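Local coordinates for cutinase-like protein (Cryptococcus sp., PDB 2CZQ), which probably hydrolyses carboxylic esters, as a cutinase-like enzyme of the alpha/beta-hydrolase fold, at residues L11-G16 and I80-S85; E19-S24 and N45-A50; R28-Q33 and G188-G193. All coordinates share one frame; numbering follows the deposited sequence. Where two conformers were deposited one is given.

Overall arrangement
Contact 1 pairs strands 9-14 and 78-84, neighbours inside the parallel sheet of this alpha/beta-hydrolase fold; its centre is about 5 Å from that of the chain. Contact 2 joins the loops following strand 9-14 and the edge strand 41-45, about 9 Å from contact 1. Contact 3 sets helix 28-37 against helix 187-200, about 12 Å from contact 1 and 18 Å from contact 2, centre to centre. The first segments lie between residues 11 and 33; their partners 45-50, 80-85 and 188-193 follow in that order. Contact 3 thus crosses both others, returning a late helix to the first, beside the strands leading to Ser85. Asn31 ties them together, bonding Gln82 and Gln23.

Contact 1: L11-G16 and I80-S85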
loop_
_atom_site.group_PDB
_atom_site.type_symbol
_atom_site.label_atom_id
_atom_site.label_comp_id
_atom_site.label_asym_id
_atom_site.label_seq_id
_atom_site.Cartn_x
_atom_site.Cartn_y
_atom_site.Cartn_z
ATOM N N LEU A 11 4.247 3.432 -9.288
ATOM C CA LEU A 11 3.460 2.613 -8.378
ATOM C C LEU A 11 4.427 1.602 -7.785
ATOM O O LEU A 11 4.798 0.624 -8.436
ATOM C CB LEU A 11 2.314 1.929 -9.132
ATOM C CG LEU A 11 1.436 2.854 -9.989
ATOM C CD1 LEU A 11 0.423 2.054 -10.791
ATOM C CD2 LEU A 11 0.729 3.905 -9.139
ATOM N N ILE A 12 4.893 1.888 -6.574
ATOM C CA ILE A 12 5.832 1.017 -5.889
ATOM C C ILE A 12 5.000 0.026 -5.100
ATOM O O ILE A 12 4.247 0.424 -4.208
ATOM C CB ILE A 12 6.748 1.829 -4.938
ATOM C CG1 ILE A 12 7.668 2.769 -5.729
ATOM C CG2 ILE A 12 7.554 0.887 -4.026
ATOM C CD1 ILE A 12 8.473 3.734 -4.869
ATOM N N ASN A 13 5.122 -1.254 -5.435
ATOM C CA ASN A 13 4.336 -2.271 -4.752
ATOM C C ASN A 13 5.219 -3.327 -4.121
ATOM O O ASN A 13 6.168 -3.819 -4.745
ATOM C CB ASN A 13 3.275 -2.889 -5.676
ATOM C CG ASN A 13 3.857 -3.871 -6.677
ATOM O OD1 ASN A 13 3.754 -5.087 -6.497
ATOM N ND2 ASN A 13 4.473 -3.353 -7.736
ATOM N N THR A 14 4.900 -3.650 -2.870
ATOM C CA THR A 14 5.639 -4.629 -2.098
ATOM C C THR A 14 4.720 -5.810 -1.811
ATOM O O THR A 14 3.625 -5.652 -1.256
ATOM C CB THR A 14 6.167 -3.998 -0.808
ATOM O OG1 THR A 14 6.894 -2.809 -1.135
ATOM C CG2 THR A 14 7.192 -4.906 -0.135
ATOM N N ARG A 15 5.181 -6.993 -2.200
ATOM C CA ARG A 15 4.346 -8.182 -2.254
ATOM C C ARG A 15 4.282 -8.935 -0.930
ATOM O O ARG A 15 5.015 -8.638 0.020
ATOM C CB ARG A 15 4.848 -9.107 -3.360
ATOM C CG ARG A 15 6.111 -9.864 -3.011
ATOM C CD ARG A 15 6.797 -10.405 -4.232
ATOM N NE ARG A 15 7.924 -11.284 -3.942
ATOM C CZ ARG A 15 9.155 -10.872 -3.669
ATOM N NH1 ARG A 15 9.439 -9.576 -3.610
ATOM N NH2 ARG A 15 10.113 -11.763 -3.460
ATOM N N GLY A 16 3.388 -9.917 -0.884
ATOM C CA GLY A 16 3.243 -10.772 0.276
ATOM C C GLY A 16 4.195 -11.955 0.277
ATOM O O GLY A 16 4.777 -12.326 -0.754
ATOM N N ILE A 80 2.804 6.341 -5.629
ATOM C CA ILE A 80 1.838 5.643 -4.783
ATOM C C ILE A 80 2.582 4.441 -4.217
ATOM O O ILE A 80 3.214 3.693 -4.966
ATOM C CB ILE A 80 0.603 5.161 -5.579
ATOM C CG1 ILE A 80 -0.101 6.320 -6.302
ATOM C CG2 ILE A 80 -0.359 4.386 -4.664
ATOM C CD1 ILE A 80 -0.755 7.356 -5.395
ATOM N N LEU A 81 2.528 4.262 -2.900
ATOM C CA LEU A 81 3.108 3.085 -2.261
ATOM C C LEU A 81 2.007 2.081 -1.961
ATOM O O LEU A 81 1.011 2.428 -1.321
ATOM C CB LEU A 81 3.833 3.447 -0.962
ATOM C CG LEU A 81 4.849 4.587 -1.028
ATOM C CD1 LEU A 81 5.543 4.747 0.316
ATOM C CD2 LEU A 81 5.858 4.388 -2.151
ATOM N N GLN A 82 2.197 0.849 -2.424
ATOM C CA GLN A 82 1.217 -0.217 -2.276
ATOM C C GLN A 82 1.873 -1.372 -1.556
ATOM O O GLN A 82 3.000 -1.742 -1.880
ATOM C CB GLN A 82 0.746 -0.686 -3.647
ATOM C CG GLN A 82 0.129 0.412 -4.498
ATOM C CD GLN A 82 -0.059 0.007 -5.947
ATOM O OE1 GLN A 82 0.761 -0.722 -6.503
ATOM N NE2 GLN A 82 -1.138 0.491 -6.564
ATOM N N GLY A 83 1.174 -1.969 -0.594
ATOM C CA GLY A 83 1.717 -3.121 0.098
ATOM C C GLY A 83 0.650 -4.118 0.486
ATOM O O GLY A 83 -0.428 -3.727 0.945
ATOM N N TYR A 84 0.952 -5.399 0.287
ATOM C CA TYR A 84 0.060 -6.499 0.640
ATOM C C TYR A 84 0.733 -7.393 1.669
ATOM O O TYR A 84 1.838 -7.887 1.441
ATOM C CB TYR A 84 -0.267 -7.314 -0.614
ATOM C CG TYR A 84 -0.982 -8.628 -0.361
ATOM C CD1 TYR A 84 -2.092 -8.710 0.492
ATOM C CD2 TYR A 84 -0.534 -9.798 -0.968
ATOM C CE1 TYR A 84 -2.742 -9.924 0.718
ATOM C CE2 TYR A 84 -1.166 -11.009 -0.747
ATOM C CZ TYR A 84 -2.266 -11.072 0.095
ATOM O OH TYR A 84 -2.884 -12.286 0.297
ATOM N N SER A 85 0.052 -7.611 2.797
ATOM C CA SER A 85 0.491 -8.579 3.802
ATOM C C SER A 85 1.884 -8.185 4.317
ATOM O O SER A 85 2.040 -7.060 4.795
ATOM C CB SER A 85 0.397 -10.008 3.259
ATOM O OG SER A 85 0.430 -10.931 4.321
HETATM O O HOH W 1 5.405 -0.531 -1.024
#
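Gln82 lays its side chain across Asn13 and Leu11 on one face of a parallel strand pair, while Ile12 meets Leu81 on the other. With CG beside its own backbone N (chi1 -58°) and the chain extended beyond, Gln82 brings OE1 to 3.4 Å from Asn13 CB; the same oxygen also lies near Leu11 CB. NE2 turns to a different partner, Asn31 OD1 of helix 28-37, which covers this face. Leu11 runs alongside Ile80, its CD2 3.8 Å from Ile80 CB. On the opposite face Ile12 and Leu81 point the same way, touching through Ile12 CD1 and Leu81 CD2 at 3.8 Å, against helices 57-73 and 86-98.

The backbones alternate as parallel strands do. Ile12 donates from N to Ile80 O (2.9 Å) and accepts at O from Gln82 N (2.8 Å); Thr14 then repeats the pattern with Gln82 O and Tyr84 N. Gln82 O takes two donors, Thr14 N and a water whose oxygen lies 2.8 Å from Gln82 O. That water also bonds Thr14 OG1, which is bonded to Thr46 OG1 as well.

Strand 78-84 leads directly to Ser85, whose backbone (phi 60°, psi -122°) makes a strained turn consistent with a nucleophile elbow, and whose OG is bonded to His180 NE2. Chemically, four backbone bonds satisfy the polar atoms that face each other along Ile12-Thr14 and Ile80-Tyr84, and the paired strand ends at Ser85, consistent with a nucleophile at the C-terminal edge of the sheet.

Contact 2: E19-S24 and N45-A50; sequences EPQGQS and NTVYTA
Gln21 reaches Thr46 and Tyr48 in the loop after strand 41-45, holding it by NE2, with OE1 adding a weak bond. CG stands anti to the backbone N, and a bend at the next torsion (chi2 64°) folds the chain so that the amide arrives beside the backbone of Thr46, Val47 and Tyr48. Gln21 NE2 donates to Thr46 O at 3.0 Å, nearly straight and in its own amide plane, yet it comes from above the carbonyl plane of Thr46. The weak bond, 3.4 Å, comes to Gln21 OE1 from Tyr48 N.

Asn45 works differently. With CG anti to the carbonyl carbon (chi1 -45°), its amide lies flat against the peptide joining Gly22 to Gln23, Asn45 CG 3.4 Å from Gly22 C. Asn45 OD1 bonds Asn13 ND2 while approaching Gln23 CA to 3.1 Å. A water accepts from both Gln21 NE2 and Asn45 ND2. At Gly22 (phi 140°) a CB would jam against Gln21 O, which calls for glycine.

Such side-chain-to-backbone bonding ties together two loops leaving the C-terminal ends of adjacent parallel strands, the end of the sheet where alpha/beta hydrolases place their active site.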
loop_
_atom_site.group_PDB
_atom_site.type_symbol
_atom_site.label_atom_id
_atom_site.label_comp_id
_atom_site.label_asym_id
_atom_site.label_seq_id
_atom_site.Cartn_x
_atom_site.Cartn_y
_atom_site.Cartn_z
ATOM N N GLU A 19 4.877 -14.796 -2.631
ATOM C CA GLU A 19 4.633 -14.367 -4.006
ATOM C C GLU A 19 5.969 -14.316 -4.736
ATOM O O GLU A 19 6.964 -13.893 -4.151
ATOM C CB GLU A 19 3.983 -12.993 -4.034
ATOM C CG GLU A 19 2.602 -12.945 -3.412
ATOM C CD GLU A 19 1.833 -11.731 -3.880
ATOM O OE1 GLU A 19 1.907 -10.682 -3.207
ATOM O OE2 GLU A 19 1.187 -11.824 -4.946
ATOM N N PRO A 20 6.025 -14.751 -5.994
ATOM C CA PRO A 20 7.271 -14.631 -6.758
ATOM C C PRO A 20 7.703 -13.175 -6.862
ATOM O O PRO A 20 6.859 -12.278 -6.926
ATOM C CB PRO A 20 6.889 -15.171 -8.140
ATOM C CG PRO A 20 5.737 -16.069 -7.876
ATOM C CD PRO A 20 4.961 -15.407 -6.776
ATOM N N GLN A 21 9.009 -12.941 -6.870
ATOM C CA GLN A 21 9.513 -11.613 -7.179
ATOM C C GLN A 21 8.897 -11.162 -8.503
ATOM O O GLN A 21 8.918 -11.899 -9.488
ATOM C CB GLN A 21 11.036 -11.626 -7.256
ATOM C CG GLN A 21 11.667 -10.259 -7.531
ATOM C CD GLN A 21 11.422 -9.255 -6.413
ATOM O OE1 GLN A 21 11.851 -9.465 -5.276
ATOM N NE2 GLN A 21 10.723 -8.168 -6.729
ATOM N N GLY A 22 8.335 -9.959 -8.505
ATOM C CA GLY A 22 7.455 -9.500 -9.564
ATOM C C GLY A 22 6.324 -8.731 -8.917
ATOM O O GLY A 22 6.306 -8.565 -7.693
ATOM N N GLN A 23 5.380 -8.254 -9.719
ATOM C CA GLN A 23 4.260 -7.505 -9.171
ATOM C C GLN A 23 3.409 -8.395 -8.273
ATOM O O GLN A 23 3.162 -9.560 -8.588
ATOM C CB GLN A 23 3.408 -6.909 -10.289
ATOM C CG GLN A 23 2.347 -5.957 -9.761
ATOM C CD GLN A 23 1.506 -5.272 -10.827
ATOM O OE1 GLN A 23 0.782 -4.343 -10.502
ATOM N NE2 GLN A 23 1.581 -5.722 -12.072
ATOM N N SER A 24 2.961 -7.851 -7.147
ATOM C CA SER A 24 2.041 -8.585 -6.295
ATOM C C SER A 24 0.714 -8.802 -7.007
ATOM O O SER A 24 0.186 -7.894 -7.666
ATOM C CB SER A 24 1.790 -7.809 -5.007
ATOM O OG SER A 24 0.830 -8.468 -4.197
ATOM N N ASN A 45 8.433 -3.148 -8.564
ATOM C CA ASN A 45 8.231 -4.240 -7.622
ATOM C C ASN A 45 9.380 -4.300 -6.631
ATOM O O ASN A 45 10.520 -4.620 -6.990
ATOM C CB ASN A 45 8.110 -5.572 -8.357
ATOM C CG ASN A 45 7.198 -5.493 -9.561
ATOM O OD1 ASN A 45 6.085 -4.969 -9.482
ATOM N ND2 ASN A 45 7.660 -6.029 -10.685
ATOM N N THR A 46 9.088 -3.981 -5.379
ATOM C CA THR A 46 10.108 -3.964 -4.343
ATOM C C THR A 46 10.886 -5.272 -4.318
ATOM O O THR A 46 10.298 -6.359 -4.346
ATOM C CB THR A 46 9.421 -3.736 -3.013
ATOM O OG1 THR A 46 8.759 -2.469 -3.078
ATOM C CG2 THR A 46 10.426 -3.627 -1.862
ATOM N N VAL A 47 12.209 -5.162 -4.262
ATOM C CA VAL A 47 13.070 -6.333 -4.255
ATOM C C VAL A 47 13.419 -6.711 -2.822
ATOM O O VAL A 47 14.063 -5.946 -2.104
ATOM C CB VAL A 47 14.355 -6.106 -5.076
ATOM C CG1 VAL A 47 15.242 -7.340 -5.022
ATOM C CG2 VAL A 47 14.009 -5.765 -6.517
ATOM N N TYR A 48 12.959 -7.888 -2.417
ATOM C CA TYR A 48 13.300 -8.484 -1.131
ATOM C C TYR A 48 12.855 -9.931 -1.161
ATOM O O TYR A 48 12.244 -10.374 -2.132
ATOM C CB TYR A 48 12.711 -7.699 0.055
ATOM C CG TYR A 48 11.253 -7.931 0.405
ATOM C CD1 TYR A 48 10.231 -7.788 -0.537
ATOM C CD2 TYR A 48 10.896 -8.233 1.721
ATOM C CE1 TYR A 48 8.894 -7.988 -0.175
ATOM C CE2 TYR A 48 9.575 -8.426 2.090
ATOM C CZ TYR A 48 8.584 -8.302 1.146
ATOM O OH TYR A 48 7.282 -8.491 1.540
ATOM N N THR A 49 13.181 -10.680 -0.115
ATOM C CA THR A 49 12.916 -12.115 -0.124
ATOM C C THR A 49 11.447 -12.458 0.081
ATOM O O THR A 49 11.005 -13.516 -0.359
ATOM C CB THR A 49 13.734 -12.847 0.949
ATOM O OG1 THR A 49 13.527 -12.207 2.213
ATOM C CG2 THR A 49 15.240 -12.755 0.682
ATOM N N ALA A 50 10.701 -11.592 0.770
ATOM C CA ALA A 50 9.318 -11.892 1.148
ATOM C C ALA A 50 9.241 -13.285 1.788
ATOM O O ALA A 50 8.400 -14.108 1.430
ATOM C CB ALA A 50 8.377 -11.765 -0.063
HETATM O O HOH W 2 9.335 -14.649 -3.204
HETATM O O HOH W 3 10.374 -7.538 -9.666
#

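Contact 3: R28-Q33 and G188-G193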
loop_
_atom_site.group_PDB
_atom_site.type_symbol
_atom_site.label_atom_id
_atom_site.label_comp_id
_atom_site.label_asym_id
_atom_site.label_seq_id
_atom_site.Cartn_x
_atom_site.Cartn_y
_atom_site.Cartn_z
ATOM N N ARG A 28 -2.256 -6.187 -9.308
ATOM C CA ARG A 28 -2.160 -6.343 -10.757
ATOM C C ARG A 28 -3.306 -5.661 -11.507
ATOM O O ARG A 28 -3.074 -4.905 -12.454
ATOM C CB ARG A 28 -2.102 -7.827 -11.120
ATOM C CG ARG A 28 -1.558 -8.123 -12.508
ATOM C CD ARG A 28 -1.294 -9.605 -12.784
ATOM N NE ARG A 28 -0.955 -10.357 -11.574
ATOM C CZ ARG A 28 0.133 -11.108 -11.424
ATOM N NH1 ARG A 28 1.019 -11.223 -12.406
ATOM N NH2 ARG A 28 0.338 -11.748 -10.282
ATOM N N THR A 29 -4.541 -5.926 -11.098
ATOM C CA THR A 29 -5.673 -5.348 -11.800
ATOM C C THR A 29 -5.710 -3.834 -11.654
ATOM O O THR A 29 -5.752 -3.119 -12.655
ATOM C CB THR A 29 -6.969 -5.999 -11.342
ATOM O OG1 THR A 29 -6.966 -7.347 -11.823
ATOM C CG2 THR A 29 -8.182 -5.354 -12.016
ATOM N N MET A 30 -5.653 -3.335 -10.424
ATOM C CA MET A 30 -5.726 -1.892 -10.245
ATOM C C MET A 30 -4.597 -1.187 -10.985
ATOM O O MET A 30 -4.802 -0.113 -11.545
ATOM C CB MET A 30 -5.763 -1.490 -8.769
ATOM C CG MET A 30 -4.473 -1.719 -7.988
ATOM S SD MET A 30 -4.636 -1.307 -6.248
ATOM C CE MET A 30 -5.653 -2.676 -5.662
ATOM N N ASN A 31 -3.409 -1.791 -11.008
ATOM C CA ASN A 31 -2.287 -1.136 -11.666
ATOM C C ASN A 31 -2.408 -1.116 -13.177
ATOM O O ASN A 31 -1.978 -0.154 -13.816
ATOM C CB ASN A 31 -0.962 -1.711 -11.191
ATOM C CG ASN A 31 -0.639 -1.284 -9.782
ATOM O OD1 ASN A 31 -1.322 -0.431 -9.219
ATOM N ND2 ASN A 31 0.412 -1.856 -9.215
ATOM N N SER A 32 -3.017 -2.152 -13.748
ATOM C CA SER A 32 -3.382 -2.109 -15.159
ATOM C C SER A 32 -4.357 -0.955 -15.426
ATOM O O SER A 32 -4.258 -0.276 -16.441
ATOM C CB SER A 32 -3.923 -3.459 -15.641
ATOM O OG SER A 32 -5.244 -3.685 -15.197
ATOM N N GLN A 33 -5.286 -0.723 -14.503
ATOM C CA GLN A 33 -6.252 0.362 -14.650
ATOM C C GLN A 33 -5.604 1.738 -14.506
ATOM O O GLN A 33 -5.893 2.650 -15.283
ATOM C CB GLN A 33 -7.375 0.226 -13.627
ATOM C CG GLN A 33 -8.235 -1.010 -13.772
ATOM C CD GLN A 33 -9.369 -0.977 -12.786
ATOM O OE1 GLN A 33 -10.463 -0.497 -13.108
ATOM N NE2 GLN A 33 -9.111 -1.438 -11.574
ATOM N N GLY A 188 -14.270 -4.759 -5.425
ATOM C CA GLY A 188 -14.317 -3.574 -4.586
ATOM C C GLY A 188 -12.920 -3.075 -4.265
ATOM O O GLY A 188 -12.627 -1.883 -4.384
ATOM N N VAL A 189 -12.049 -3.997 -3.871
ATOM C CA VAL A 189 -10.669 -3.658 -3.531
ATOM C C VAL A 189 -9.917 -3.089 -4.733
ATOM O O VAL A 189 -9.283 -2.032 -4.634
ATOM C CB VAL A 189 -9.924 -4.890 -2.963
ATOM C CG1 VAL A 189 -8.455 -4.584 -2.750
ATOM C CG2 VAL A 189 -10.557 -5.354 -1.654
ATOM N N GLN A 190 -9.991 -3.787 -5.864
ATOM C CA GLN A 190 -9.242 -3.372 -7.043
ATOM C C GLN A 190 -9.724 -2.014 -7.544
ATOM O O GLN A 190 -8.920 -1.140 -7.851
ATOM C CB GLN A 190 -9.310 -4.429 -8.149
ATOM C CG GLN A 190 -8.605 -5.739 -7.802
ATOM C CD GLN A 190 -7.154 -5.529 -7.422
ATOM O OE1 GLN A 190 -6.412 -4.860 -8.141
ATOM N NE2 GLN A 190 -6.747 -6.089 -6.287
ATOM N N THR A 191 -11.038 -1.827 -7.595
ATOM C CA THR A 191 -11.582 -0.566 -8.080
ATOM C C THR A 191 -11.241 0.579 -7.139
ATOM O O THR A 191 -10.841 1.653 -7.583
ATOM C CB THR A 191 -13.088 -0.680 -8.287
ATOM O OG1 THR A 191 -13.355 -1.782 -9.167
ATOM C CG2 THR A 191 -13.624 0.563 -8.999
ATOM N N MET A 192 -11.390 0.349 -5.841
ATOM C CA MET A 192 -11.049 1.365 -4.856
ATOM C C MET A 192 -9.588 1.776 -4.978
ATOM O O MET A 192 -9.274 2.961 -4.896
ATOM C CB MET A 192 -11.341 0.814 -3.470
ATOM C CG MET A 192 -11.224 1.782 -2.333
ATOM S SD MET A 192 -12.055 1.141 -0.868
ATOM C CE MET A 192 -11.397 -0.542 -0.729
ATOM N N GLY A 193 -8.704 0.799 -5.159
ATOM C CA GLY A 193 -7.280 1.077 -5.278
ATOM C C GLY A 193 -6.931 1.881 -6.516
ATOM O O GLY A 193 -6.088 2.782 -6.464
HETATM O O HOH W 4 -11.174 -2.918 -10.814
#
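Met30 and Gln190 bring two helices together, the axes of segments 28-33 and 188-193 passing 8.2 Å apart at 34°. The one direct hydrogen bond runs from Met30 N, in the first turn of helix 28-37, to Gln190 OE1 at 2.8 Å, with the donor in the plane of the side-chain carbonyl. Around that oxygen gather carbon atoms of the first helix: Thr29 CB approaches OE1 of Gln190 to 3.4 Å, and the methyl CE of Met30 comes equally near. Met30 CG takes the position between the backbone N and the carbonyl carbon (chi1 69°), which carries the side chain across that of Gln190 at about a right angle. Met30 SD then rests 3.7 Å from Gly193 CA, so close because Gly193 lacks a CB, which would fall about where the sulphur lies. Met30 CB lies 3.3 Å from Gln190 O.

At the margin, Gln33 NE2 gives a weak bond to a water, which in turn donates to Thr191 OG1; Thr191 OG1 is itself bonded to Gln187 O.

What positions the central amide lies one step further out. Gln190 NE2 bonds Gly26 O, just before the first helix, and Tyr183 O, so both ends of the amide are occupied and its rotation is fixed. Met30 is backed by Phe112 of strand 108-114 and by Tyr194, and Val189 packs on Val160. In chemical terms, a single glutamine amide serves one N-H and two carbonyls, joining the first turns of the two helices by polar bonds set within apolar packing.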